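Putative aminooxidase (Propionibacterium acnes, PDB 2BA9) isomerises polyunsaturated fatty acids, producing conjugated linoleic acid, and carries a bound FAD, in a fold shared with flavin-containing amine oxidoreductases. Local coordinates at residues Q71-M74 and D75-D79; L143-D146 and E147-A150; E257-L260 and D261-D264; A265-D268 and E269-Y272; C344-M347 and V348-M352. One frame throughout, in Å; residues are numbered along the deposited sequence.

Contact 1 of 5, residues Q71-M74 and D75-D79; sequences QEIM and DRTGD
Gln71 and Asp75, one helical turn apart, are joined side chain to side chain: Gln71 NE2 donates to Asp75 OD1 at 2.9 Å. The amide keeps its partner near its own plane, whereas the carboxylate oxygen is met from above, 38° out of its plane. The bend at chi2 of Gln71 (58°) turns the amide along the helix to reach it.

Among the backbone bonds, Asp75 N to Gln71 O (3.0 Å) and Thr77 N to Ile73 O (3.1 Å) continue helix 68-77 to its C-terminal end. At Gly78 the chain turns out of the helix with phi 88°, its N still bonded to Met74 O at 2.8 Å. A water lies between Gln71 NE2 (weakly) and Asp79 O.

From the last turn, Thr77 OG1 donates to Asp79 OD2 at 2.5 Å, on the anti side of the carboxylate; the other oxygen, OD1, bonds His211.

Apolar contact is slight here, Met74 CG lying 4.3 Å from Asp79 CB. Met74 packs on Trp199 and Trp201, Ile73 on Phe209 of helix 204-215, and Arg76 reaches across to a salt bridge with Glu26 of helix 16-28.

Contact 2 of 5, residues L143-D146 and E147-A150; sequences LPFD and EFLA
Phe148 N donates to Pro144 O at 2.9 Å, almost straight at 173°. This is the first full turn of helix 145-151, with Pro144 at the N-cap position. Leu149 N to Phe145 O (2.9 Å) and Ala150 N to Asp146 O (2.8 Å) carry the pattern on. The carboxylate of Asp146 turns to a salt bridge with Arg158.

Outside this backbone core, Glu147 lies back over the start of the helix. Its extended chain brings OE2 to 3.5 Å from Pro144 CG, while OE1 meets Leu143 CD2 at 3.6 Å, so the aliphatic groups of both residues lie against the carboxylate.

On the buried side Phe145 has its CG anti to the backbone N (chi1 -165°), which swings the ring along the helix toward Phe148 and Leu149. Leu149 CG sits over one face of the Phe145 ring, 4.3 Å from its centroid, a CH-pi contact. The Phe148 ring is nearly parallel to that of Phe145, with planes 17° apart, but the two are shifted along each other, centroids 6.0 Å apart; Phe145 CE1 and Phe148 CD2 are 4.1 Å apart.

Around this, Phe145 meets Phe173 and Trp161, and both phenylalanines pack on helix 178-184. Phe148 and Leu149 also touch Leu117 of helix 106-122, while Pro144 rests on helix 376-380.

Contact 3 of 5, residues E257-L260 and D261-D264; sequences EKFL and DYSD. With FAD (flavin-adenine dinucleotide), chain D.
Phe259 and Tyr262 meet edge to face: the edge of the Phe259 ring is turned to the face of Tyr262 in an offset pair, planes 83° apart and centroids separated by 5.6 Å. The nearest ring carbons are Phe259 CD1 and Tyr262 CE1, at 3.8 Å. Tyr262 folds back over the turn because its CG stands between the backbone N and the carbonyl carbon (chi1 61°), and this places the carbonyl oxygen of Phe259 over the centre of its ring.

Ser263 lies over one face of the Phe259 ring. Its CB is 3.7 Å from the ring centroid, a CH-pi contact, and its OG donates to Phe259 O at 2.7 Å. Tyr262 N donates to that oxygen as well, at 3.2 Å, the two donors approaching from opposite faces of the carbonyl plane. Together they hold the turn at residues 259-263. A water donates to both Glu257 O and Asp261 OD1, bridging the two segments.

Tyr262 belongs to the FAD pocket, its OH 3.4 Å from N6A on the adenine. Behind the aromatic pair, Phe259 packs on Leu250 and Leu252 of strand 249-252 in the parallel sheet, Tyr262 on Ile226 and Ile229 of strand 226-230, and Leu260 against helix 267-273.

Contact 4 of 5, residues A265-D268 and E269-Y272; sequences ADDD and EREY
Asp267 OD1 is gripped end-on by two nitrogens of Arg270 in a salt bridge, NH2 at 3.0 Å and NH1 at 3.1 Å. NH1 uses the anti lone pair of that oxygen, whereas NH2 comes from above the carboxylate plane; carboxylate and guanidinium stand 83° apart. The arginine chain bends at chi3 (-74°), bringing the guanidinium back over the first turn. There Asp266 O lies over one of its faces, and Ala265 O takes a weak bond from NH2 at the edge.

A reciprocal pair of bonds joins Asp266 and Glu269. Glu269 N donates to Asp266 OD1 at 2.9 Å, and Asp266 N returns a bond to Glu269 OE1 at 3.0 Å, met on the anti side of the carboxylate. The two acids come close, OD1 to OE1 3.9 Å, a pairing probably eased by Arg393 on Asp266 OD2 and Arg231 on Glu269 OE1, both salt bridges. Tyr398 holds the other oxygen of Glu269. Asp268 also has a salt bridge to Arg393.

Further along, Tyr272 N donates to Asp268 O at 2.8 Å, and that oxygen sits at the edge of the tyrosine ring. The reciprocal bonds of Asp266, the N-cap residue, and Glu269 make a capping box at the start of helix 267-273.

Contact 5 of 5, residues C344-M347 and V348-M352; sequences CRQM and VLDDM
Val348, Leu349 and Asp350 each donate a backbone N-H to the residue four positions earlier, in the regular alpha-helical pattern of helix 341-355. Val348 N reaches Cys344 O at 3.0 Å, and Asp350 N reaches Gln346 O at 2.8 Å. Asp351 N to Met347 O follows at 2.6 Å.

The helix lies over the mixed sheet of this amine oxidoreductase-like fold: Cys344 and Val348 face strands 325-330 and 277-288, through Leu329, Met282, Thr327 and Asp284, and Leu349 sits on Val359 and Ile362 of strand 359-373. Arg345 makes a salt bridge with Glu365, while Asp351 turns its carboxylate to Val310 N and His309.

Within the segments, beta-branched Val348 leaves CG2 3.3 Å from Cys344 O, the methyl lying against the carbonyl of the preceding turn. Leu349 crosses the Gln346 side chain at about a right angle, its CD1 3.9 Å from Gln346 OE1.

On the exposed side the Gln346 chain sets out with CG opposite the backbone N (chi1 -171°) and then folds over at the next bond, so that the amide ends beside Asp350. Gln346 NE2 donates to Asp350 OD1 at 2.9 Å, on the syn side but 35° out of the carboxylate plane.

From the N terminus the five contacts come in series, none nested in or crossing another, and each spans neighbouring residues, so none closes a long loop. Contact 1 ends helix 68-77, where it packs with helices 16-28 and 204-215. Contact 2, about 37 Å away between centres and across the chain's centre, begins helix 145-151 beside helix 178-184. Contacts 3 and 4 are continuous: the turn after helix 256-259 leads into the start of helix 267-273, and Leu260 CD2 rests 3.4 Å from Ala265 CB. Tyr262 in contact 3 touches the adenine of the FAD, while contact 4 lies on the surface. Contact 5 lies apart, on helix 341-355 over the mixed sheet.

Contact 1 of 5, residues Q71-M74 and D75-D79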
# COMPACT_ATOMS: atom_id res chain seq x y z
N GLN A 71 -13.27 -8.47 -2.49
CA GLN A 71 -14.61 -8.90 -2.89
C GLN A 71 -15.33 -9.59 -1.74
O GLN A 71 -16.53 -9.35 -1.52
CB GLN A 71 -14.56 -9.83 -4.10
CG GLN A 71 -15.95 -10.26 -4.60
CD GLN A 71 -16.81 -9.09 -4.98
OE1 GLN A 71 -16.51 -8.37 -5.93
NE2 GLN A 71 -17.90 -8.87 -4.23
N GLU A 72 -14.62 -10.45 -1.01
CA GLU A 72 -15.20 -11.10 0.18
C GLU A 72 -15.66 -10.10 1.25
O GLU A 72 -16.68 -10.32 1.93
CB GLU A 72 -14.20 -12.07 0.79
CG GLU A 72 -14.17 -13.44 0.15
CD GLU A 72 -13.13 -14.33 0.80
OE1 GLU A 72 -12.93 -14.22 2.03
OE2 GLU A 72 -12.50 -15.13 0.08
N ILE A 73 -14.88 -9.03 1.38
CA ILE A 73 -15.18 -7.95 2.32
C ILE A 73 -16.44 -7.22 1.89
O ILE A 73 -17.32 -6.99 2.72
CB ILE A 73 -13.99 -6.94 2.46
CG1 ILE A 73 -12.79 -7.61 3.13
CG2 ILE A 73 -14.41 -5.72 3.26
CD1 ILE A 73 -11.54 -6.74 3.19
N MET A 74 -16.56 -6.88 0.60
CA MET A 74 -17.78 -6.24 0.08
C MET A 74 -19.04 -7.13 0.24
O MET A 74 -20.14 -6.62 0.48
CB MET A 74 -17.62 -5.83 -1.40
CG MET A 74 -16.60 -4.71 -1.65
SD MET A 74 -16.63 -4.08 -3.35
CE MET A 74 -15.59 -5.29 -4.18
N ASP A 75 -18.88 -8.45 0.09
CA ASP A 75 -20.00 -9.39 0.26
C ASP A 75 -20.55 -9.25 1.68
O ASP A 75 -21.77 -9.30 1.91
CB ASP A 75 -19.57 -10.85 0.07
CG ASP A 75 -19.12 -11.18 -1.34
OD1 ASP A 75 -19.41 -10.43 -2.29
OD2 ASP A 75 -18.46 -12.23 -1.48
N ARG A 76 -19.63 -9.11 2.63
CA ARG A 76 -19.98 -8.99 4.04
C ARG A 76 -20.65 -7.65 4.38
O ARG A 76 -21.55 -7.59 5.23
CB ARG A 76 -18.73 -9.18 4.89
CG ARG A 76 -19.03 -9.46 6.34
CD ARG A 76 -17.78 -9.67 7.14
NE ARG A 76 -18.07 -9.41 8.54
CZ ARG A 76 -18.19 -10.33 9.50
NH1 ARG A 76 -18.02 -11.63 9.26
NH2 ARG A 76 -18.48 -9.92 10.73
N THR A 77 -20.23 -6.58 3.72
CA THR A 77 -20.70 -5.23 4.07
C THR A 77 -21.87 -4.73 3.21
O THR A 77 -22.59 -3.81 3.60
CB THR A 77 -19.56 -4.20 3.93
OG1 THR A 77 -19.09 -4.20 2.58
CG2 THR A 77 -18.40 -4.52 4.89
N GLY A 78 -22.04 -5.33 2.03
CA GLY A 78 -23.05 -4.90 1.07
C GLY A 78 -22.57 -3.82 0.12
O GLY A 78 -23.33 -3.30 -0.67
N ASP A 79 -21.29 -3.47 0.20
CA ASP A 79 -20.74 -2.40 -0.62
C ASP A 79 -20.57 -2.88 -2.05
O ASP A 79 -20.42 -4.07 -2.31
CB ASP A 79 -19.41 -1.91 -0.05
CG ASP A 79 -19.59 -1.13 1.26
OD1 ASP A 79 -20.05 0.02 1.22
OD2 ASP A 79 -19.25 -1.67 2.33
O HOH W 1 -19.68 -6.06 -4.55
O HOH W 2 -22.00 -6.51 -1.70

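Contact 2 of 5, residues L143-D146 and E147-A150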
# COMPACT_ATOMS: atom_id res chain seq x y z
N LEU A 143 16.39 -9.30 -6.48
CA LEU A 143 17.13 -8.18 -7.06
C LEU A 143 16.21 -6.97 -7.27
O LEU A 143 15.00 -7.13 -7.42
CB LEU A 143 17.70 -8.58 -8.42
CG LEU A 143 18.84 -9.58 -8.42
CD1 LEU A 143 19.16 -10.09 -9.86
CD2 LEU A 143 20.06 -8.92 -7.76
N PRO A 144 16.79 -5.74 -7.32
CA PRO A 144 15.97 -4.60 -7.71
C PRO A 144 15.31 -4.86 -9.08
O PRO A 144 15.89 -5.56 -9.93
CB PRO A 144 16.96 -3.44 -7.77
CG PRO A 144 18.11 -3.86 -6.91
CD PRO A 144 18.18 -5.34 -7.03
N PHE A 145 14.09 -4.34 -9.26
CA PHE A 145 13.28 -4.67 -10.44
C PHE A 145 14.00 -4.48 -11.77
O PHE A 145 13.87 -5.34 -12.64
CB PHE A 145 11.97 -3.88 -10.44
CG PHE A 145 10.93 -4.40 -11.42
CD1 PHE A 145 10.43 -5.69 -11.31
CD2 PHE A 145 10.40 -3.57 -12.41
CE1 PHE A 145 9.47 -6.17 -12.20
CE2 PHE A 145 9.43 -4.04 -13.29
CZ PHE A 145 8.97 -5.34 -13.18
N ASP A 146 14.75 -3.39 -11.93
CA ASP A 146 15.47 -3.15 -13.19
C ASP A 146 16.55 -4.19 -13.43
O ASP A 146 16.78 -4.59 -14.58
CB ASP A 146 16.13 -1.76 -13.23
CG ASP A 146 15.15 -0.65 -13.54
OD1 ASP A 146 14.16 -0.87 -14.28
OD2 ASP A 146 15.39 0.47 -13.02
N GLU A 147 17.24 -4.59 -12.36
CA GLU A 147 18.26 -5.63 -12.45
C GLU A 147 17.62 -6.97 -12.84
O GLU A 147 18.11 -7.68 -13.71
CB GLU A 147 19.02 -5.76 -11.12
CG GLU A 147 20.01 -4.63 -10.90
CD GLU A 147 20.80 -4.78 -9.61
OE1 GLU A 147 21.21 -5.93 -9.30
OE2 GLU A 147 20.99 -3.74 -8.92
N PHE A 148 16.52 -7.30 -12.18
CA PHE A 148 15.71 -8.46 -12.56
C PHE A 148 15.37 -8.45 -14.06
O PHE A 148 15.58 -9.45 -14.75
CB PHE A 148 14.43 -8.50 -11.70
CG PHE A 148 13.36 -9.43 -12.22
CD1 PHE A 148 13.40 -10.78 -11.94
CD2 PHE A 148 12.33 -8.94 -13.01
CE1 PHE A 148 12.41 -11.65 -12.42
CE2 PHE A 148 11.33 -9.79 -13.49
CZ PHE A 148 11.38 -11.15 -13.20
N LEU A 149 14.85 -7.33 -14.55
CA LEU A 149 14.52 -7.17 -15.97
C LEU A 149 15.75 -7.32 -16.88
O LEU A 149 15.72 -8.04 -17.89
CB LEU A 149 13.83 -5.81 -16.22
CG LEU A 149 12.41 -5.61 -15.68
CD1 LEU A 149 11.81 -4.25 -16.10
CD2 LEU A 149 11.48 -6.74 -16.11
N ALA A 150 16.84 -6.64 -16.51
CA ALA A 150 18.10 -6.69 -17.25
C ALA A 150 18.62 -8.12 -17.43
O ALA A 150 19.08 -8.49 -18.50
CB ALA A 150 19.17 -5.82 -16.57

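Contact 3 of 5, residues E257-L260 and D261-D264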
# COMPACT_ATOMS: atom_id res chain seq x y z
N GLU A 257 9.00 -1.43 13.06
CA GLU A 257 10.14 -0.68 13.57
C GLU A 257 9.71 0.32 14.66
O GLU A 257 10.48 0.61 15.56
CB GLU A 257 10.90 0.03 12.42
CG GLU A 257 10.32 1.34 11.88
CD GLU A 257 9.15 1.15 10.94
OE1 GLU A 257 8.06 0.79 11.43
OE2 GLU A 257 9.31 1.37 9.72
N LYS A 258 8.48 0.85 14.55
CA LYS A 258 7.95 1.78 15.55
C LYS A 258 7.53 1.07 16.84
O LYS A 258 7.61 1.64 17.93
CB LYS A 258 6.76 2.56 14.98
CG LYS A 258 7.13 3.36 13.71
CD LYS A 258 6.26 4.61 13.59
CE LYS A 258 6.79 5.56 12.51
NZ LYS A 258 6.11 5.31 11.23
N PHE A 259 7.05 -0.16 16.66
CA PHE A 259 6.67 -1.09 17.74
C PHE A 259 7.84 -1.36 18.67
O PHE A 259 7.66 -1.57 19.87
CB PHE A 259 6.15 -2.40 17.12
CG PHE A 259 6.01 -3.54 18.08
CD1 PHE A 259 4.89 -3.64 18.91
CD2 PHE A 259 6.97 -4.56 18.13
CE1 PHE A 259 4.76 -4.72 19.80
CE2 PHE A 259 6.83 -5.62 19.01
CZ PHE A 259 5.72 -5.70 19.85
N LEU A 260 9.06 -1.32 18.12
CA LEU A 260 10.27 -1.48 18.91
C LEU A 260 10.34 -0.46 20.04
O LEU A 260 10.82 -0.77 21.13
CB LEU A 260 11.52 -1.29 18.04
CG LEU A 260 11.81 -2.32 16.95
CD1 LEU A 260 13.05 -1.88 16.17
CD2 LEU A 260 12.01 -3.71 17.57
N ASP A 261 9.84 0.74 19.77
CA ASP A 261 9.97 1.86 20.71
C ASP A 261 9.01 1.80 21.91
O ASP A 261 9.17 2.58 22.84
CB ASP A 261 9.75 3.20 19.98
CG ASP A 261 10.80 3.48 18.91
OD1 ASP A 261 11.89 2.86 18.93
OD2 ASP A 261 10.53 4.34 18.05
N TYR A 262 8.02 0.90 21.89
CA TYR A 262 7.08 0.78 23.02
C TYR A 262 6.82 -0.67 23.47
O TYR A 262 5.80 -0.97 24.11
CB TYR A 262 5.77 1.51 22.71
CG TYR A 262 5.00 1.00 21.51
CD1 TYR A 262 4.08 -0.04 21.63
CD2 TYR A 262 5.17 1.58 20.26
CE1 TYR A 262 3.37 -0.50 20.53
CE2 TYR A 262 4.47 1.13 19.16
CZ TYR A 262 3.57 0.09 19.30
OH TYR A 262 2.87 -0.36 18.20
N SER A 263 7.76 -1.55 23.16
CA SER A 263 7.64 -2.95 23.50
C SER A 263 8.92 -3.44 24.14
O SER A 263 9.96 -2.77 24.05
CB SER A 263 7.36 -3.78 22.24
OG SER A 263 8.46 -3.73 21.35
N ASP A 264 8.84 -4.60 24.77
CA ASP A 264 10.00 -5.37 25.22
C ASP A 264 10.55 -6.18 24.04
O ASP A 264 10.69 -7.40 24.11
CB ASP A 264 9.62 -6.31 26.38
CG ASP A 264 8.49 -7.28 26.02
OD1 ASP A 264 7.89 -7.13 24.94
OD2 ASP A 264 8.17 -8.17 26.83
PA FAD D . -2.65 1.22 7.26
O1A FAD D . -3.64 1.43 6.15
O2A FAD D . -1.52 2.22 7.35
O5B FAD D . -3.43 1.29 8.65
C5B FAD D . -2.68 1.07 9.83
C4B FAD D . -3.51 1.40 11.05
O4B FAD D . -2.75 1.13 12.21
C3B FAD D . -3.92 2.88 11.07
O3B FAD D . -5.32 2.98 11.23
C2B FAD D . -3.13 3.45 12.22
O2B FAD D . -3.76 4.59 12.81
C1B FAD D . -2.92 2.21 13.10
N9A FAD D . -1.77 2.40 13.99
C8A FAD D . -0.48 2.75 13.64
N7A FAD D . 0.27 2.85 14.77
C5A FAD D . -0.52 2.56 15.84
C6A FAD D . -0.29 2.52 17.23
N6A FAD D . 1.00 2.42 17.69
N1A FAD D . -1.33 2.15 18.07
C2A FAD D . -2.60 1.88 17.57
N3A FAD D . -2.81 1.93 16.20
C4A FAD D . -1.81 2.28 15.35
N1 FAD D . -3.86 0.34 -2.04
C2 FAD D . -4.42 -0.36 -3.08
O2 FAD D . -4.74 -1.54 -2.92
N3 FAD D . -4.59 0.24 -4.31
C4 FAD D . -4.23 1.56 -4.49
O4 FAD D . -4.41 2.08 -5.60
C4X FAD D . -3.67 2.29 -3.43
N5 FAD D . -3.27 3.60 -3.58
C5X FAD D . -2.87 4.37 -2.50
C6 FAD D . -2.62 5.73 -2.66
C7 FAD D . -2.26 6.50 -1.55
C7M FAD D . -2.00 7.96 -1.75
C8 FAD D . -2.14 5.90 -0.30
C8M FAD D . -1.75 6.68 0.92
C9 FAD D . -2.39 4.54 -0.16
C9A FAD D . -2.75 3.75 -1.25
N10 FAD D . -2.99 2.37 -1.14
C10 FAD D . -3.51 1.66 -2.20
C1' FAD D . -2.39 1.58 -0.03
C2' FAD D . -3.43 1.17 1.01
O2' FAD D . -4.25 2.26 1.40
C3' FAD D . -2.68 0.58 2.20
O3' FAD D . -1.76 -0.41 1.73
C4' FAD D . -3.65 0.00 3.21
O4' FAD D . -4.38 1.03 3.88
C5' FAD D . -2.86 -0.85 4.20
O5' FAD D . -3.65 -1.15 5.31
P FAD D . -2.94 -1.54 6.72
O1P FAD D . -3.99 -1.76 7.79
O2P FAD D . -2.09 -2.74 6.49
O3P FAD D . -2.06 -0.27 7.15
O HOH W 3 12.32 2.46 16.04

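Contact 4 of 5, residues A265-D268 and E269-Y272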
# COMPACT_ATOMS: atom_id res chain seq x y z
N ALA A 265 10.84 -5.48 22.95
CA ALA A 265 11.33 -6.12 21.73
C ALA A 265 12.57 -6.97 22.02
O ALA A 265 13.47 -6.53 22.74
CB ALA A 265 11.64 -5.07 20.67
N ASP A 266 12.61 -8.17 21.47
CA ASP A 266 13.79 -9.00 21.67
C ASP A 266 14.89 -8.69 20.64
O ASP A 266 14.72 -7.82 19.77
CB ASP A 266 13.42 -10.49 21.73
CG ASP A 266 12.97 -11.08 20.42
OD1 ASP A 266 13.30 -10.55 19.34
OD2 ASP A 266 12.29 -12.12 20.48
N ASP A 267 16.02 -9.37 20.79
CA ASP A 267 17.22 -9.12 19.98
C ASP A 267 16.93 -9.16 18.49
O ASP A 267 17.46 -8.36 17.71
CB ASP A 267 18.32 -10.14 20.33
CG ASP A 267 19.06 -9.82 21.61
OD1 ASP A 267 19.08 -8.64 22.00
OD2 ASP A 267 19.65 -10.75 22.24
N ASP A 268 16.07 -10.11 18.09
CA ASP A 268 15.74 -10.33 16.69
C ASP A 268 14.78 -9.27 16.16
O ASP A 268 14.90 -8.83 15.02
CB ASP A 268 15.12 -11.72 16.51
CG ASP A 268 16.14 -12.83 16.59
OD1 ASP A 268 17.34 -12.58 16.37
OD2 ASP A 268 15.75 -13.98 16.87
N GLU A 269 13.84 -8.86 17.00
CA GLU A 269 12.91 -7.83 16.64
C GLU A 269 13.66 -6.53 16.39
O GLU A 269 13.54 -5.95 15.31
CB GLU A 269 11.82 -7.69 17.70
CG GLU A 269 10.84 -8.86 17.69
CD GLU A 269 9.77 -8.77 18.76
OE1 GLU A 269 10.09 -8.36 19.90
OE2 GLU A 269 8.61 -9.13 18.46
N ARG A 270 14.46 -6.09 17.36
CA ARG A 270 15.33 -4.91 17.16
C ARG A 270 16.16 -5.03 15.89
O ARG A 270 16.08 -4.19 15.00
CB ARG A 270 16.24 -4.66 18.37
CG ARG A 270 15.68 -3.67 19.36
CD ARG A 270 16.48 -3.62 20.64
NE ARG A 270 16.24 -4.81 21.46
CZ ARG A 270 17.14 -5.75 21.77
NH1 ARG A 270 18.40 -5.70 21.32
NH2 ARG A 270 16.76 -6.77 22.54
N GLU A 271 16.95 -6.10 15.80
CA GLU A 271 17.87 -6.31 14.67
C GLU A 271 17.20 -6.29 13.30
O GLU A 271 17.70 -5.67 12.37
CB GLU A 271 18.62 -7.64 14.81
CG GLU A 271 19.76 -7.77 13.81
CD GLU A 271 20.38 -9.15 13.80
OE1 GLU A 271 20.05 -9.96 14.70
OE2 GLU A 271 21.19 -9.42 12.88
N TYR A 272 16.08 -7.00 13.19
CA TYR A 272 15.40 -7.14 11.89
C TYR A 272 14.41 -6.03 11.60
O TYR A 272 14.38 -5.51 10.48
CB TYR A 272 14.79 -8.54 11.75
CG TYR A 272 15.88 -9.53 11.41
CD1 TYR A 272 16.76 -9.98 12.39
CD2 TYR A 272 16.10 -9.94 10.10
CE1 TYR A 272 17.80 -10.86 12.07
CE2 TYR A 272 17.12 -10.81 9.77
CZ TYR A 272 17.97 -11.26 10.76
OH TYR A 272 19.00 -12.12 10.45

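Contact 5 of 5, residues C344-M347 and V348-M352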
# COMPACT_ATOMS: atom_id res chain seq x y z
N CYS A 344 8.72 20.45 -1.68
CA CYS A 344 7.78 19.60 -2.39
C CYS A 344 6.42 20.28 -2.58
O CYS A 344 5.83 20.18 -3.66
CB CYS A 344 7.63 18.27 -1.65
SG CYS A 344 9.15 17.28 -1.74
N ARG A 345 5.92 20.97 -1.55
CA ARG A 345 4.68 21.73 -1.71
C ARG A 345 4.84 22.81 -2.79
O ARG A 345 3.93 23.03 -3.59
CB ARG A 345 4.18 22.34 -0.40
CG ARG A 345 2.80 23.03 -0.54
CD ARG A 345 2.31 23.68 0.76
NE ARG A 345 2.00 22.69 1.78
CZ ARG A 345 1.74 22.97 3.06
NH1 ARG A 345 1.73 24.22 3.50
NH2 ARG A 345 1.47 21.99 3.91
N GLN A 346 5.99 23.49 -2.82
CA GLN A 346 6.21 24.49 -3.87
C GLN A 346 6.23 23.84 -5.26
O GLN A 346 5.73 24.43 -6.23
CB GLN A 346 7.50 25.30 -3.62
CG GLN A 346 7.68 26.51 -4.56
CD GLN A 346 6.55 27.52 -4.48
OE1 GLN A 346 6.08 27.86 -3.39
NE2 GLN A 346 6.12 28.04 -5.64
N MET A 347 6.78 22.63 -5.36
CA MET A 347 6.75 21.89 -6.63
C MET A 347 5.34 21.51 -7.05
O MET A 347 5.05 21.45 -8.24
CB MET A 347 7.65 20.66 -6.57
CG MET A 347 9.11 21.01 -6.78
SD MET A 347 10.20 19.59 -6.84
CE MET A 347 10.54 19.40 -5.08
N VAL A 348 4.46 21.26 -6.09
CA VAL A 348 3.05 21.04 -6.38
C VAL A 348 2.51 22.30 -7.10
O VAL A 348 1.87 22.23 -8.15
CB VAL A 348 2.22 20.76 -5.10
CG1 VAL A 348 0.73 20.66 -5.42
CG2 VAL A 348 2.67 19.48 -4.42
N LEU A 349 2.77 23.46 -6.53
CA LEU A 349 2.30 24.69 -7.16
C LEU A 349 2.94 24.84 -8.55
O LEU A 349 2.24 25.01 -9.54
CB LEU A 349 2.62 25.91 -6.30
CG LEU A 349 2.13 25.84 -4.85
CD1 LEU A 349 2.27 27.21 -4.18
CD2 LEU A 349 0.70 25.32 -4.80
N ASP A 350 4.26 24.71 -8.61
CA ASP A 350 5.00 24.98 -9.84
C ASP A 350 4.72 23.94 -10.93
O ASP A 350 4.57 24.30 -12.10
CB ASP A 350 6.52 25.06 -9.59
CG ASP A 350 6.91 26.17 -8.62
OD1 ASP A 350 6.12 27.11 -8.40
OD2 ASP A 350 8.03 26.11 -8.10
N ASP A 351 4.65 22.67 -10.55
CA ASP A 351 4.33 21.59 -11.52
C ASP A 351 2.91 21.73 -12.10
O ASP A 351 2.72 21.66 -13.31
CB ASP A 351 4.51 20.19 -10.90
CG ASP A 351 5.99 19.75 -10.80
OD1 ASP A 351 6.89 20.41 -11.38
OD2 ASP A 351 6.23 18.72 -10.14
N MET A 352 1.91 21.92 -11.25
CA MET A 352 0.53 22.06 -11.75
C MET A 352 0.33 23.29 -12.65
O MET A 352 -0.43 23.26 -13.61
CB MET A 352 -0.47 22.09 -10.58
CG MET A 352 -0.59 20.75 -9.83
SD MET A 352 -1.13 19.38 -10.88
CE MET A 352 -2.93 19.56 -10.89